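Local coordinates for DNA/RNA-binding protein Alba (Thermoplasma volcanium, PDB 4Z9E) that probably binds double-stranded DNA tightly without sequence specificity and helps compact the archaeal chromosome, at residues A[5-10]-A[30-35]; A[9-14]-A[38-43]; A[13-18]-A[48-53]; A[60-65]-A[84-89]. One frame throughout, in Å; residues are numbered along the deposited sequence.

Contact 1: residues A[5-10]-A[30-35]; sequences NIIFVG and NKIIIK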
loop_
_atom_site.group_PDB
_atom_site.type_symbol
_atom_site.label_atom_id
_atom_site.label_comp_id
_atom_site.label_asym_id
_atom_site.label_seq_id
_atom_site.Cartn_x
_atom_site.Cartn_y
_atom_site.Cartn_z
ATOM N N ASN A 5 0.056 -12.483 -16.730
ATOM C CA ASN A 5 1.134 -12.350 -15.679
ATOM C C ASN A 5 0.768 -11.329 -14.567
ATOM O O ASN A 5 1.571 -11.003 -13.654
ATOM C CB ASN A 5 2.502 -12.025 -16.340
ATOM C CG ASN A 5 3.672 -12.218 -15.369
ATOM O OD1 ASN A 5 3.548 -12.903 -14.342
ATOM N ND2 ASN A 5 4.819 -11.603 -15.682
ATOM N N ILE A 6 -0.469 -10.843 -14.655
ATOM C CA ILE A 6 -0.967 -9.851 -13.736
ATOM C C ILE A 6 -2.092 -10.440 -12.902
ATOM O O ILE A 6 -3.005 -11.082 -13.424
ATOM C CB ILE A 6 -1.419 -8.586 -14.484
ATOM C CG1 ILE A 6 -0.198 -7.919 -15.132
ATOM C CG2 ILE A 6 -2.137 -7.628 -13.531
ATOM C CD1 ILE A 6 -0.500 -6.670 -15.935
ATOM N N ILE A 7 -2.002 -10.232 -11.592
ATOM C CA ILE A 7 -2.999 -10.743 -10.676
ATOM C C ILE A 7 -3.803 -9.576 -10.103
ATOM O O ILE A 7 -3.284 -8.774 -9.324
ATOM C CB ILE A 7 -2.324 -11.637 -9.603
ATOM C CG1 ILE A 7 -1.784 -12.903 -10.280
ATOM C CG2 ILE A 7 -3.297 -12.033 -8.498
ATOM C CD1 ILE A 7 -0.523 -13.468 -9.669
ATOM N N PHE A 8 -5.061 -9.463 -10.536
ATOM C CA PHE A 8 -5.957 -8.447 -10.003
ATOM C C PHE A 8 -6.569 -8.945 -8.713
ATOM O O PHE A 8 -7.382 -9.867 -8.718
ATOM C CB PHE A 8 -7.052 -8.099 -10.999
ATOM C CG PHE A 8 -6.542 -7.398 -12.223
ATOM C CD1 PHE A 8 -6.388 -6.006 -12.227
ATOM C CD2 PHE A 8 -6.186 -8.124 -13.371
ATOM C CE1 PHE A 8 -5.905 -5.352 -13.349
ATOM C CE2 PHE A 8 -5.694 -7.475 -14.499
ATOM C CZ PHE A 8 -5.558 -6.087 -14.485
ATOM N N VAL A 9 -6.195 -8.325 -7.600
ATOM C CA VAL A 9 -6.671 -8.808 -6.327
ATOM C C VAL A 9 -8.025 -8.221 -6.051
ATOM O O VAL A 9 -8.154 -7.024 -5.949
ATOM C CB VAL A 9 -5.685 -8.498 -5.195
ATOM C CG1 VAL A 9 -6.323 -8.774 -3.845
ATOM C CG2 VAL A 9 -4.434 -9.335 -5.396
ATOM N N GLY A 10 -9.027 -9.089 -5.929
ATOM C CA GLY A 10 -10.403 -8.683 -5.641
ATOM C C GLY A 10 -10.987 -9.319 -4.386
ATOM O O GLY A 10 -10.354 -9.324 -3.312
ATOM N N ASN A 30 9.380 -14.773 -14.577
ATOM C CA ASN A 30 10.425 -14.192 -13.742
ATOM C C ASN A 30 9.897 -13.044 -12.861
ATOM O O ASN A 30 10.398 -12.841 -11.760
ATOM C CB ASN A 30 11.679 -13.816 -14.561
ATOM C CG ASN A 30 11.414 -12.717 -15.583
ATOM O OD1 ASN A 30 10.439 -12.773 -16.350
ATOM N ND2 ASN A 30 12.293 -11.710 -15.605
ATOM N N LYS A 31 8.866 -12.346 -13.360
ATOM C CA LYS A 31 8.191 -11.224 -12.698
ATOM C C LYS A 31 6.716 -11.543 -12.500
ATOM O O LYS A 31 6.079 -12.083 -13.398
ATOM C CB LYS A 31 8.242 -9.957 -13.562
ATOM C CG LYS A 31 9.611 -9.338 -13.803
ATOM C CD LYS A 31 10.240 -8.814 -12.514
ATOM C CE LYS A 31 11.583 -8.132 -12.776
ATOM N NZ LYS A 31 12.703 -9.125 -12.862
ATOM N N ILE A 32 6.171 -11.195 -11.337
ATOM C CA ILE A 32 4.725 -11.176 -11.134
ATOM C C ILE A 32 4.285 -9.797 -10.634
ATOM O O ILE A 32 4.979 -9.169 -9.820
ATOM C CB ILE A 32 4.260 -12.297 -10.190
ATOM C CG1 ILE A 32 4.204 -13.624 -10.943
ATOM C CG2 ILE A 32 2.871 -12.034 -9.620
ATOM C CD1 ILE A 32 5.523 -14.365 -10.951
ATOM N N ILE A 33 3.153 -9.336 -11.174
ATOM C CA ILE A 33 2.539 -8.077 -10.825
ATOM C C ILE A 33 1.256 -8.327 -10.050
ATOM O O ILE A 33 0.323 -8.959 -10.553
ATOM C CB ILE A 33 2.103 -7.301 -12.086
ATOM C CG1 ILE A 33 3.260 -7.116 -13.091
ATOM C CG2 ILE A 33 1.392 -6.003 -11.699
ATOM C CD1 ILE A 33 4.236 -6.001 -12.775
ATOM N N ILE A 34 1.180 -7.781 -8.849
ATOM C CA ILE A 34 -0.063 -7.797 -8.104
ATOM C C ILE A 34 -0.652 -6.385 -8.130
ATOM O O ILE A 34 0.053 -5.408 -7.855
ATOM C CB ILE A 34 0.188 -8.233 -6.648
ATOM C CG1 ILE A 34 0.845 -9.616 -6.622
ATOM C CG2 ILE A 34 -1.107 -8.204 -5.855
ATOM C CD1 ILE A 34 1.671 -9.881 -5.380
ATOM N N LYS A 35 -1.943 -6.287 -8.423
ATOM C CA LYS A 35 -2.614 -5.005 -8.615
ATOM C C LYS A 35 -3.927 -4.966 -7.850
ATOM O O LYS A 35 -4.687 -5.915 -7.895
ATOM C CB LYS A 35 -2.865 -4.764 -10.114
ATOM C CG LYS A 35 -3.498 -3.421 -10.458
ATOM C CD LYS A 35 -2.471 -2.300 -10.679
ATOM C CE LYS A 35 -2.953 -0.943 -10.140
ATOM N NZ LYS A 35 -4.370 -0.607 -10.484
#
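Asn5 and Lys31 meet at the start of a parallel strand pair, 6-8 beside 31-35, the two strands of a beta-alpha-beta unit whose crossover is helix 14-25. Asn5 CG stands anti to the backbone N (chi1 -166°), close to Lys31 O. ND2 donates to this oxygen at 2.7 Å from above the carbonyl plane, but OD1 lies almost as near to it, two acceptors in contact, so this bond is doubtful. The backbone bond from Ile33 N to Asn5 O is weak at 3.4 Å. Ile6 lies side by side with Ile33, its CG1 3.9 Å from Ile33 CB, while its CG2 rests over one face of the Phe8 ring, offset toward the rim. Ile7 points to the helix-covered face, where its CD1 meets Ile32 CG2 at 3.7 Å and Tyr17 and Val21 also pack on it. Its backbone bonds twice: N to Ile33 O at 2.8 Å and O to Lys35 N at 3.0 Å. Phe8 returns to the Ile6 face next to the Lys35 chain, whose ammonium goes to Glu69. Val9 N closes the pairing on Lys35 O, and its CG2 lies 3.5 Å from Ile34 CG2.

Contact 2: residues A[9-14]-A[38-43]; sequences VGKKPT and GKTISK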
loop_
_atom_site.group_PDB
_atom_site.type_symbol
_atom_site.label_atom_id
_atom_site.label_comp_id
_atom_site.label_asym_id
_atom_site.label_seq_id
_atom_site.Cartn_x
_atom_site.Cartn_y
_atom_site.Cartn_z
ATOM N N VAL A 9 -6.195 -8.325 -7.600
ATOM C CA VAL A 9 -6.671 -8.808 -6.327
ATOM C C VAL A 9 -8.025 -8.221 -6.051
ATOM O O VAL A 9 -8.154 -7.024 -5.949
ATOM C CB VAL A 9 -5.685 -8.498 -5.195
ATOM C CG1 VAL A 9 -6.323 -8.774 -3.845
ATOM C CG2 VAL A 9 -4.434 -9.335 -5.396
ATOM N N GLY A 10 -9.027 -9.089 -5.929
ATOM C CA GLY A 10 -10.403 -8.683 -5.641
ATOM C C GLY A 10 -10.987 -9.319 -4.386
ATOM O O GLY A 10 -10.354 -9.324 -3.312
ATOM N N LYS A 11 -12.195 -9.869 -4.520
ATOM C CA LYS A 11 -12.989 -10.247 -3.345
ATOM C C LYS A 11 -12.824 -11.685 -2.836
ATOM O O LYS A 11 -13.250 -11.974 -1.719
ATOM C CB LYS A 11 -14.479 -9.875 -3.523
ATOM C CG LYS A 11 -14.777 -8.369 -3.423
ATOM C CD LYS A 11 -14.150 -7.687 -2.189
ATOM C CE LYS A 11 -14.132 -6.158 -2.283
ATOM N NZ LYS A 11 -13.324 -5.615 -3.426
ATOM N N LYS A 12 -12.213 -12.567 -3.638
ATOM C CA LYS A 12 -11.932 -13.956 -3.216
ATOM C C LYS A 12 -11.039 -14.052 -1.953
ATOM O O LYS A 12 -10.347 -13.098 -1.600
ATOM C CB LYS A 12 -11.266 -14.717 -4.356
ATOM C CG LYS A 12 -12.138 -14.869 -5.586
ATOM C CD LYS A 12 -11.375 -15.581 -6.685
ATOM C CE LYS A 12 -12.234 -15.696 -7.936
ATOM N NZ LYS A 12 -11.523 -16.516 -8.949
ATOM N N PRO A 13 -11.079 -15.191 -1.242
ATOM C CA PRO A 13 -10.151 -15.322 -0.120
ATOM C C PRO A 13 -8.689 -15.191 -0.521
ATOM O O PRO A 13 -8.287 -15.612 -1.608
ATOM C CB PRO A 13 -10.467 -16.722 0.407
ATOM C CG PRO A 13 -11.954 -16.799 0.226
ATOM C CD PRO A 13 -12.157 -16.197 -1.149
ATOM N N THR A 14 -7.927 -14.580 0.375
ATOM C CA THR A 14 -6.568 -14.156 0.116
ATOM C C THR A 14 -5.688 -15.265 -0.484
ATOM O O THR A 14 -4.870 -15.003 -1.401
ATOM C CB THR A 14 -5.983 -13.579 1.432
ATOM O OG1 THR A 14 -6.789 -12.464 1.811
ATOM C CG2 THR A 14 -4.558 -13.088 1.278
ATOM N N GLY A 38 -8.512 0.735 -4.091
ATOM C CA GLY A 38 -9.382 1.041 -2.969
ATOM C C GLY A 38 -9.078 0.231 -1.717
ATOM O O GLY A 38 -7.934 0.082 -1.329
ATOM N N LYS A 39 -10.132 -0.272 -1.091
ATOM C CA LYS A 39 -10.049 -1.047 0.125
ATOM C C LYS A 39 -9.088 -2.229 -0.003
ATOM O O LYS A 39 -8.292 -2.477 0.907
ATOM C CB LYS A 39 -11.438 -1.516 0.546
ATOM C CG LYS A 39 -12.372 -0.392 0.975
ATOM C CD LYS A 39 -13.751 -0.937 1.358
ATOM C CE LYS A 39 -14.710 0.163 1.820
ATOM N NZ LYS A 39 -16.055 -0.394 2.165
ATOM N N THR A 40 -9.103 -2.905 -1.149
ATOM C CA THR A 40 -8.338 -4.135 -1.318
ATOM C C THR A 40 -6.826 -3.954 -1.440
ATOM O O THR A 40 -6.079 -4.936 -1.469
ATOM C CB THR A 40 -8.911 -5.013 -2.453
ATOM O OG1 THR A 40 -9.202 -4.197 -3.574
ATOM C CG2 THR A 40 -10.223 -5.635 -2.005
ATOM N N ILE A 41 -6.364 -2.707 -1.493
ATOM C CA ILE A 41 -4.932 -2.422 -1.347
ATOM C C ILE A 41 -4.328 -3.111 -0.101
ATOM O O ILE A 41 -3.198 -3.616 -0.151
ATOM C CB ILE A 41 -4.676 -0.902 -1.353
ATOM C CG1 ILE A 41 -4.955 -0.347 -2.758
ATOM C CG2 ILE A 41 -3.264 -0.552 -0.896
ATOM C CD1 ILE A 41 -4.918 1.163 -2.841
ATOM N N SER A 42 -5.087 -3.168 0.994
ATOM C CA SER A 42 -4.680 -3.934 2.165
ATOM C C SER A 42 -4.455 -5.402 1.840
ATOM O O SER A 42 -3.470 -6.016 2.258
ATOM C CB SER A 42 -5.755 -3.820 3.240
ATOM O OG SER A 42 -5.581 -2.620 3.945
ATOM N N LYS A 43 -5.411 -5.978 1.134
ATOM C CA LYS A 43 -5.341 -7.380 0.802
ATOM C C LYS A 43 -4.191 -7.683 -0.176
ATOM O O LYS A 43 -3.540 -8.715 -0.059
ATOM C CB LYS A 43 -6.689 -7.839 0.254
ATOM C CG LYS A 43 -6.777 -9.327 -0.023
ATOM C CD LYS A 43 -8.022 -9.693 -0.816
ATOM C CE LYS A 43 -9.205 -9.954 0.078
ATOM N NZ LYS A 43 -10.274 -10.582 -0.744
#
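Lys43, in the first turn of helix 41-55, reaches into the loop that leads from strand 6-8 to helix 14-25 within the beta-alpha-beta unit, and its side chain carries most of the contact. The polar part is a grip on two main-chain carbonyls. Lys43 NZ donates to Gly10 O at 2.9 Å, in the carbonyl plane and on a lone pair, and to Lys12 O at 2.7 Å, there tilted 29° from the plane. Because these oxygens belong to residues two apart, a single ammonium bridges the bend of the loop and probably helps hold it. An alanine in place of Lys43 would probably leave both carbonyls without this donor and let the loop move more freely.

The apolar part is the lysine stem. Its CG, anti to the backbone N (chi1 -175°), lies 3.6 Å from Thr14 OG1; the two side chains slide past each other in opposite directions. Val9 CG1 packs against Lys43 CD at 3.6 Å, the two side chains crossing obliquely.

A second, looser approach involves Lys11, a predicted acetylation site that is unmodified here. Its chain, bent at chi2 and chi4, crosses Thr40 at about a right angle. Thr40 OG1 is engaged by Arg37 O, and close by Ser42 OG bonds to Gly38 O of the second subunit, and Gly38 O to Ser42 OG of that subunit. The Lys11 and Lys43 ammonium groups stay 6.4 Å apart, measured NZ to NZ, and Lys11 NZ ends 3.4 Å from the Thr40 CG2 methyl.

Contact 3: residues A[13-18]-A[48-53]; sequences PTMNYV and AEITRH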
loop_
_atom_site.group_PDB
_atom_site.type_symbol
_atom_site.label_atom_id
_atom_site.label_comp_id
_atom_site.label_asym_id
_atom_site.label_seq_id
_atom_site.Cartn_x
_atom_site.Cartn_y
_atom_site.Cartn_z
ATOM N N PRO A 13 -11.079 -15.191 -1.242
ATOM C CA PRO A 13 -10.151 -15.322 -0.120
ATOM C C PRO A 13 -8.689 -15.191 -0.521
ATOM O O PRO A 13 -8.287 -15.612 -1.608
ATOM C CB PRO A 13 -10.467 -16.722 0.407
ATOM C CG PRO A 13 -11.954 -16.799 0.226
ATOM C CD PRO A 13 -12.157 -16.197 -1.149
ATOM N N THR A 14 -7.927 -14.580 0.375
ATOM C CA THR A 14 -6.568 -14.156 0.116
ATOM C C THR A 14 -5.688 -15.265 -0.484
ATOM O O THR A 14 -4.870 -15.003 -1.401
ATOM C CB THR A 14 -5.983 -13.579 1.432
ATOM O OG1 THR A 14 -6.789 -12.464 1.811
ATOM C CG2 THR A 14 -4.558 -13.088 1.278
ATOM N N MET A 15 -5.874 -16.493 0.009
ATOM C CA MET A 15 -5.012 -17.603 -0.379
ATOM C C MET A 15 -5.171 -17.972 -1.851
ATOM O O MET A 15 -4.220 -18.438 -2.460
ATOM C CB MET A 15 -5.228 -18.806 0.514
ATOM C CG MET A 15 -4.775 -18.581 1.957
ATOM S SD MET A 15 -3.031 -18.165 2.095
ATOM C CE MET A 15 -2.676 -18.744 3.752
ATOM N N ASN A 16 -6.348 -17.734 -2.429
ATOM C CA ASN A 16 -6.503 -17.865 -3.890
ATOM C C ASN A 16 -5.465 -17.080 -4.641
ATOM O O ASN A 16 -4.855 -17.577 -5.590
ATOM C CB ASN A 16 -7.894 -17.424 -4.365
ATOM C CG ASN A 16 -8.952 -18.387 -3.951
ATOM O OD1 ASN A 16 -9.183 -19.386 -4.632
ATOM N ND2 ASN A 16 -9.536 -18.159 -2.790
ATOM N N TYR A 17 -5.254 -15.845 -4.197
ATOM C CA TYR A 17 -4.325 -14.975 -4.878
ATOM C C TYR A 17 -2.897 -15.401 -4.609
ATOM O O TYR A 17 -2.049 -15.312 -5.492
ATOM C CB TYR A 17 -4.610 -13.526 -4.523
ATOM C CG TYR A 17 -6.025 -13.105 -4.894
ATOM C CD1 TYR A 17 -6.420 -12.996 -6.232
ATOM C CD2 TYR A 17 -6.967 -12.826 -3.909
ATOM C CE1 TYR A 17 -7.727 -12.627 -6.568
ATOM C CE2 TYR A 17 -8.273 -12.451 -4.234
ATOM C CZ TYR A 17 -8.646 -12.343 -5.555
ATOM O OH TYR A 17 -9.943 -11.948 -5.841
ATOM N N VAL A 18 -2.634 -15.904 -3.401
ATOM C CA VAL A 18 -1.301 -16.391 -3.075
ATOM C C VAL A 18 -0.990 -17.594 -3.972
ATOM O O VAL A 18 0.130 -17.750 -4.475
ATOM C CB VAL A 18 -1.184 -16.773 -1.585
ATOM C CG1 VAL A 18 0.180 -17.401 -1.282
ATOM C CG2 VAL A 18 -1.397 -15.561 -0.694
ATOM N N ALA A 48 1.131 -10.425 -1.033
ATOM C CA ALA A 48 2.580 -10.396 -1.248
ATOM C C ALA A 48 3.366 -10.756 -0.009
ATOM O O ALA A 48 4.455 -11.297 -0.115
ATOM C CB ALA A 48 3.044 -9.032 -1.766
ATOM N N GLU A 49 2.853 -10.421 1.162
ATOM C CA GLU A 49 3.617 -10.689 2.370
ATOM C C GLU A 49 3.528 -12.155 2.788
ATOM O O GLU A 49 4.510 -12.746 3.221
ATOM C CB GLU A 49 3.203 -9.754 3.495
ATOM C CG GLU A 49 3.819 -8.381 3.334
ATOM C CD GLU A 49 5.257 -8.359 3.822
ATOM O OE1 GLU A 49 5.470 -8.688 4.999
ATOM O OE2 GLU A 49 6.188 -8.035 3.053
ATOM N N ILE A 50 2.359 -12.749 2.613
ATOM C CA ILE A 50 2.193 -14.165 2.899
ATOM C C ILE A 50 3.071 -14.973 1.962
ATOM O O ILE A 50 3.773 -15.911 2.376
ATOM C CB ILE A 50 0.727 -14.596 2.719
ATOM C CG1 ILE A 50 -0.108 -14.045 3.849
ATOM C CG2 ILE A 50 0.598 -16.102 2.708
ATOM C CD1 ILE A 50 -1.577 -13.989 3.514
ATOM N N THR A 51 3.032 -14.583 0.699
ATOM C CA THR A 51 3.789 -15.262 -0.326
ATOM C C THR A 51 5.264 -15.346 0.049
ATOM O O THR A 51 5.865 -16.398 -0.025
ATOM C CB THR A 51 3.645 -14.546 -1.684
ATOM O OG1 THR A 51 2.325 -14.752 -2.183
ATOM C CG2 THR A 51 4.609 -15.098 -2.683
ATOM N N ARG A 52 5.856 -14.236 0.443
ATOM C CA ARG A 52 7.297 -14.242 0.708
ATOM C C ARG A 52 7.687 -14.755 2.101
ATOM O O ARG A 52 8.857 -14.970 2.382
ATOM C CB ARG A 52 7.879 -12.865 0.463
ATOM C CG ARG A 52 7.366 -11.838 1.434
ATOM C CD ARG A 52 7.624 -10.456 0.871
ATOM N NE ARG A 52 9.043 -10.151 0.942
ATOM C CZ ARG A 52 9.626 -9.581 1.992
ATOM N NH1 ARG A 52 8.900 -9.236 3.062
ATOM N NH2 ARG A 52 10.934 -9.349 1.962
ATOM N N HIS A 53 6.703 -14.957 2.962
ATOM C CA HIS A 53 6.966 -15.511 4.273
ATOM C C HIS A 53 6.807 -17.004 4.299
ATOM O O HIS A 53 7.672 -17.730 4.758
ATOM C CB HIS A 53 6.083 -14.828 5.312
ATOM C CG HIS A 53 6.654 -13.524 5.812
ATOM N ND1 HIS A 53 7.173 -12.591 4.978
ATOM C CD2 HIS A 53 6.805 -13.026 7.101
ATOM C CE1 HIS A 53 7.623 -11.550 5.693
ATOM N NE2 HIS A 53 7.401 -11.814 6.995
#
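Ile50 packs on Val18 in a helix-helix contact of apolar groups, with no hydrogen bond between the two segments. The short helical segments 14-18 and 48-53 cross at -57° with axes 9.6 Å apart. Ile50 CG2 meets Val18 CG2 at 4.0 Å, the two side chains at about a right angle, and Met15 SD approaches the same Ile50 methyl at 4.2 Å. At the other branch of Ile50, CD1 touches Thr14 CG2 at 3.8 Å, so one isoleucine spans a full turn of the opposing helix. Val18 has CG1 anti to the backbone N (chi1 175°), which sets that methyl 3.5 Å from Thr51 OG1; the hydroxyl is bonded to Val47 O in its own helix, so it can face a methyl without losing a partner.

Polar bonds run within each segment or outward. Pro13 O receives both Asn16 N and Asn16 ND2 from the same face. A salt bridge joins Arg52 NH1 to Glu49 OE2 at 3.0 Å; OE2 also bonds to Tyr61 OH, and OE1 to Thr68 OG1 of the second subunit.

Tyr17 packs on Val9 and Val47, while Ala48 and Arg52 touch Tyr61, which puts helix 41-55 between helix 14-25 and strand 60-69.

Contact 4: residues A[60-65]-A[84-89]; sequences KYEEIR and EITLSR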
loop_
_atom_site.group_PDB
_atom_site.type_symbol
_atom_site.label_atom_id
_atom_site.label_comp_id
_atom_site.label_asym_id
_atom_site.label_seq_id
_atom_site.Cartn_x
_atom_site.Cartn_y
_atom_site.Cartn_z
ATOM N N LYS A 60 11.461 -11.282 -3.796
ATOM C CA LYS A 60 11.848 -9.927 -3.416
ATOM C C LYS A 60 10.948 -8.875 -4.093
ATOM O O LYS A 60 10.306 -9.145 -5.139
ATOM C CB LYS A 60 13.320 -9.685 -3.749
ATOM C CG LYS A 60 13.661 -9.888 -5.227
ATOM C CD LYS A 60 15.010 -9.286 -5.630
ATOM C CE LYS A 60 14.930 -7.759 -5.796
ATOM N NZ LYS A 60 16.268 -7.185 -6.131
ATOM N N TYR A 61 10.884 -7.685 -3.494
ATOM C CA TYR A 61 10.116 -6.597 -4.101
ATOM C C TYR A 61 10.946 -5.957 -5.204
ATOM O O TYR A 61 11.987 -5.390 -4.931
ATOM C CB TYR A 61 9.708 -5.557 -3.044
ATOM C CG TYR A 61 8.662 -6.074 -2.083
ATOM C CD1 TYR A 61 7.423 -6.468 -2.543
ATOM C CD2 TYR A 61 8.931 -6.201 -0.723
ATOM C CE1 TYR A 61 6.467 -6.966 -1.688
ATOM C CE2 TYR A 61 7.980 -6.698 0.150
ATOM C CZ TYR A 61 6.742 -7.079 -0.341
ATOM O OH TYR A 61 5.760 -7.583 0.495
ATOM N N GLU A 62 10.518 -6.073 -6.452
ATOM C CA GLU A 62 11.242 -5.366 -7.514
ATOM C C GLU A 62 10.877 -3.894 -7.518
ATOM O O GLU A 62 11.756 -3.045 -7.533
ATOM C CB GLU A 62 11.030 -5.979 -8.901
ATOM C CG GLU A 62 11.957 -7.148 -9.235
ATOM C CD GLU A 62 13.445 -6.788 -9.347
ATOM O OE1 GLU A 62 14.298 -7.683 -9.082
ATOM O OE2 GLU A 62 13.773 -5.625 -9.704
ATOM N N GLU A 63 9.578 -3.605 -7.515
ATOM C CA GLU A 63 9.068 -2.240 -7.322
ATOM C C GLU A 63 7.603 -2.172 -6.836
ATOM O O GLU A 63 6.785 -3.092 -7.050
ATOM C CB GLU A 63 9.252 -1.389 -8.583
ATOM C CG GLU A 63 8.377 -1.800 -9.758
ATOM C CD GLU A 63 8.034 -0.634 -10.680
ATOM O OE1 GLU A 63 8.881 0.272 -10.850
ATOM O OE2 GLU A 63 6.911 -0.622 -11.245
ATOM N N ILE A 64 7.290 -1.070 -6.165
ATOM C CA ILE A 64 5.945 -0.786 -5.714
ATOM C C ILE A 64 5.529 0.575 -6.276
ATOM O O ILE A 64 6.225 1.562 -6.056
ATOM C CB ILE A 64 5.881 -0.778 -4.176
ATOM C CG1 ILE A 64 6.327 -2.124 -3.620
ATOM C CG2 ILE A 64 4.467 -0.494 -3.707
ATOM C CD1 ILE A 64 7.033 -2.054 -2.282
ATOM N N ARG A 65 4.423 0.625 -7.020
ATOM C CA ARG A 65 3.891 1.899 -7.526
ATOM C C ARG A 65 2.555 2.245 -6.886
ATOM O O ARG A 65 1.637 1.400 -6.813
ATOM C CB ARG A 65 3.748 1.878 -9.052
ATOM C CG ARG A 65 5.084 1.841 -9.787
ATOM C CD ARG A 65 5.102 2.687 -11.065
ATOM N NE ARG A 65 4.338 2.090 -12.168
ATOM C CZ ARG A 65 3.113 2.462 -12.552
ATOM N NH1 ARG A 65 2.476 3.455 -11.933
ATOM N NH2 ARG A 65 2.521 1.836 -13.572
ATOM N N GLU A 84 0.465 -1.304 -7.430
ATOM C CA GLU A 84 1.007 -2.309 -8.304
ATOM C C GLU A 84 2.281 -2.757 -7.610
ATOM O O GLU A 84 3.171 -1.931 -7.356
ATOM C CB GLU A 84 1.293 -1.695 -9.670
ATOM C CG GLU A 84 1.987 -2.587 -10.680
ATOM C CD GLU A 84 2.385 -1.831 -11.954
ATOM O OE1 GLU A 84 1.556 -1.041 -12.481
ATOM O OE2 GLU A 84 3.531 -2.022 -12.435
ATOM N N ILE A 85 2.335 -4.046 -7.256
ATOM C CA ILE A 85 3.507 -4.667 -6.603
ATOM C C ILE A 85 4.150 -5.698 -7.537
ATOM O O ILE A 85 3.497 -6.665 -7.971
ATOM C CB ILE A 85 3.140 -5.365 -5.267
ATOM C CG1 ILE A 85 2.371 -4.434 -4.339
ATOM C CG2 ILE A 85 4.379 -5.859 -4.542
ATOM C CD1 ILE A 85 1.596 -5.168 -3.260
ATOM N N THR A 86 5.429 -5.487 -7.838
ATOM C CA THR A 86 6.197 -6.392 -8.689
ATOM C C THR A 86 7.086 -7.297 -7.849
ATOM O O THR A 86 7.924 -6.808 -7.112
ATOM C CB THR A 86 7.098 -5.610 -9.680
ATOM O OG1 THR A 86 6.281 -4.738 -10.451
ATOM C CG2 THR A 86 7.844 -6.542 -10.625
ATOM N N LEU A 87 6.928 -8.607 -8.003
ATOM C CA LEU A 87 7.815 -9.564 -7.354
ATOM C C LEU A 87 8.733 -10.292 -8.335
ATOM O O LEU A 87 8.371 -10.497 -9.514
ATOM C CB LEU A 87 6.975 -10.589 -6.602
ATOM C CG LEU A 87 6.004 -10.085 -5.530
ATOM C CD1 LEU A 87 5.201 -11.247 -4.950
ATOM C CD2 LEU A 87 6.769 -9.369 -4.424
ATOM N N SER A 88 9.905 -10.696 -7.851
ATOM C CA SER A 88 10.770 -11.607 -8.615
ATOM C C SER A 88 11.637 -12.534 -7.747
ATOM O O SER A 88 11.563 -12.476 -6.519
ATOM C CB SER A 88 11.665 -10.817 -9.556
ATOM O OG SER A 88 12.641 -10.111 -8.811
ATOM N N ARG A 89 12.447 -13.368 -8.422
ATOM C CA ARG A 89 13.406 -14.335 -7.830
ATOM C C ARG A 89 12.738 -15.256 -6.817
ATOM O O ARG A 89 11.920 -16.116 -7.176
ATOM C CB ARG A 89 14.631 -13.621 -7.222
ATOM C CG ARG A 89 15.610 -14.505 -6.451
ATOM C CD ARG A 89 16.642 -15.154 -7.375
ATOM N NE ARG A 89 16.977 -16.530 -6.976
ATOM C CZ ARG A 89 16.700 -17.629 -7.695
ATOM N NH1 ARG A 89 16.082 -17.552 -8.878
ATOM N NH2 ARG A 89 17.054 -18.823 -7.234
HETATM O O HOH W 1 5.210 -2.449 -9.553
#
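Tyr61 lies side by side with Leu87 and Ile85, its CD1 3.5 Å from Leu87 CD2, while Ile85 CG2 comes to the ring edge near its plane. These side chains share the sheet face with Ile64, toward helix 41-55 and the second subunit.

Away from this face the contacts are mainly polar. Glu62 OE1 accepts from Ser88 OG at 3.0 Å on its anti lone pair, and the same oxygen forms a salt bridge with Lys60 NZ at 3.6 Å. An alanine in place of Glu62 would probably leave Ser88 OG without this acceptor and the Lys60 ammonium without its charged mate. Farther along, Arg65 NH2 is 3.2 Å from Glu84 OE1, a salt bridge of charges alone, since the oxygen lies well out of the guanidinium plane; the stronger partner of Arg65 is Asp67, bridged through NH1. Glu63 OE2 and Glu84 OE2 are 3.8 Å apart, a repulsion that Arg65 would probably ease. A water bonds to Thr86 OG1 at 2.7 Å and to Glu63.

Glu62 N donates to Thr86 O at 2.8 Å, yet Thr86 N donates to Glu63 O at 2.9 Å. Two residues thus stand opposite one, a beta bulge in the antiparallel hairpin of strands 60-69 and 80-88, whose far loop, as in other Alba proteins, probably reaches toward DNA.

Contacts 1 and 4 belong to one sheet: strands 31-37 and 80-88 are neighbours in it, joined by probable hydrogen bonds from Ile34 N to Ile85 O and from Leu87 N to Ile32 O, both 2.7 Å. Contact 2 continues from contact 1 through Val9 and Gly10, and passes into contact 3 through Pro13 and Thr14. Tyr17 OH of contact 3 lies 3.0 Å from Gly10 N, a probable hydrogen bond reaching back to the loop. Contact 3 meets contact 4 through a probable hydrogen bond, Glu49 OE2 being 2.6 Å from Tyr61 OH. Contacts 2 and 4, with centres about 17 Å apart, do not touch, but both reach the second subunit of the dimer.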